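Local structure of phosphodiesterase (Candida albicans, 6CPU) at residues Ser333-Pro336 / Ile337-Leu340. The protein belongs to the cyclic nucleotide phosphodiesterases of the HD superfamily, a family of largely helical enzymes, and carries a zinc and a magnesium ion. Numbering follows the deposited sequence.
Sequences SLNP and IQTL
After the extended Leu334 and Asn335 the chain enters helix 336-348 at Pro336: Thr339 N donates to Asn335 O at 2.8 Å, and one residue on, Leu340 N donates to Pro336 O at 3.0 Å. Asn335 is the N-cap. Its CG lies between its own backbone N and carbonyl carbon (chi1 78°), which swings OD1 over the helix start to accept from Gln338 N, 2.9 Å away, in a nearly straight bond (163°). A short amide side chain suits this place, since it can supply the acceptor that the first turn lacks. Gln338 answers in the reverse direction: its OE1 accepts from Asn335 N at 3.1 Å, the donor standing above the carbonyl plane. To get there the longer side chain passes across that of Asn335 at about a right angle, and the two amides stack with their planes 26° apart. Both amide nitrogens, Asn335 ND2 and Gln338 NE2, donate to Ile403 O, which fixes the rotation of both flat groups. Thr339 adds a second grip on Asn335 O: its short side chain, with OG1 beside the backbone N, lets the hydroxyl fold back one turn and donate at 2.6 Å to the oxygen its own N-H uses, from above the carbonyl plane. Pro336, with no N-H to offer, fits the first helical position, where none is needed. Leu334 CD2 lies 3.8 Å from Gln338 OE1, and the Leu334 side chain also packs against Leu290 of helix 276-292 and Leu457 of helix 446-462. The reciprocal pair Asn335-Gln338 is a capping box, the classic N-terminal signal of an alpha-helix, here starting a helix of the phosphodiesterase domain.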
# COMPACT_ATOMS: atom_id res chain seq x y z
N SER A 333 -19.18 -10.29 -14.75
CA SER A 333 -18.03 -11.10 -15.14
C SER A 333 -17.40 -11.78 -13.92
O SER A 333 -17.15 -12.98 -13.94
CB SER A 333 -16.99 -10.26 -15.88
OG SER A 333 -17.53 -9.73 -17.08
N LEU A 334 -17.18 -11.01 -12.86
CA LEU A 334 -16.57 -11.53 -11.63
C LEU A 334 -17.61 -11.78 -10.55
O LEU A 334 -18.39 -10.89 -10.20
CB LEU A 334 -15.49 -10.56 -11.11
CG LEU A 334 -14.34 -10.23 -12.07
CD1 LEU A 334 -13.35 -9.26 -11.43
CD2 LEU A 334 -13.63 -11.50 -12.51
N ASN A 335 -17.61 -12.99 -10.01
CA ASN A 335 -18.50 -13.36 -8.91
C ASN A 335 -18.02 -12.76 -7.56
O ASN A 335 -17.00 -12.05 -7.52
CB ASN A 335 -18.66 -14.89 -8.87
CG ASN A 335 -17.48 -15.62 -8.25
OD1 ASN A 335 -16.50 -15.01 -7.82
ND2 ASN A 335 -17.57 -16.95 -8.21
N PRO A 336 -18.75 -13.03 -6.45
CA PRO A 336 -18.42 -12.36 -5.18
C PRO A 336 -17.03 -12.66 -4.61
O PRO A 336 -16.35 -11.72 -4.16
CB PRO A 336 -19.51 -12.86 -4.23
CG PRO A 336 -20.68 -13.12 -5.12
CD PRO A 336 -20.08 -13.68 -6.38
N ILE A 337 -16.60 -13.92 -4.61
CA ILE A 337 -15.26 -14.25 -4.08
C ILE A 337 -14.14 -13.72 -4.98
O ILE A 337 -13.11 -13.26 -4.48
CB ILE A 337 -15.08 -15.75 -3.75
CG1 ILE A 337 -13.84 -15.94 -2.87
CG2 ILE A 337 -14.99 -16.60 -5.01
CD1 ILE A 337 -13.80 -17.28 -2.17
N GLN A 338 -14.35 -13.77 -6.30
CA GLN A 338 -13.41 -13.18 -7.25
C GLN A 338 -13.35 -11.66 -7.12
O GLN A 338 -12.29 -11.05 -7.30
CB GLN A 338 -13.81 -13.53 -8.68
CG GLN A 338 -13.72 -15.00 -9.01
CD GLN A 338 -14.66 -15.41 -10.13
OE1 GLN A 338 -15.13 -14.57 -10.91
NE2 GLN A 338 -14.96 -16.70 -10.21
N THR A 339 -14.49 -11.05 -6.83
CA THR A 339 -14.56 -9.61 -6.59
C THR A 339 -13.74 -9.26 -5.33
O THR A 339 -12.98 -8.30 -5.34
CB THR A 339 -16.03 -9.15 -6.42
OG1 THR A 339 -16.75 -9.42 -7.63
CG2 THR A 339 -16.11 -7.67 -6.11
N LEU A 340 -13.91 -10.05 -4.27
CA LEU A 340 -13.13 -9.86 -3.03
C LEU A 340 -11.64 -10.06 -3.30
O LEU A 340 -10.81 -9.27 -2.83
CB LEU A 340 -13.59 -10.83 -1.94
CG LEU A 340 -12.84 -10.75 -0.59
CD1 LEU A 340 -12.95 -9.36 0.01
CD2 LEU A 340 -13.35 -11.79 0.40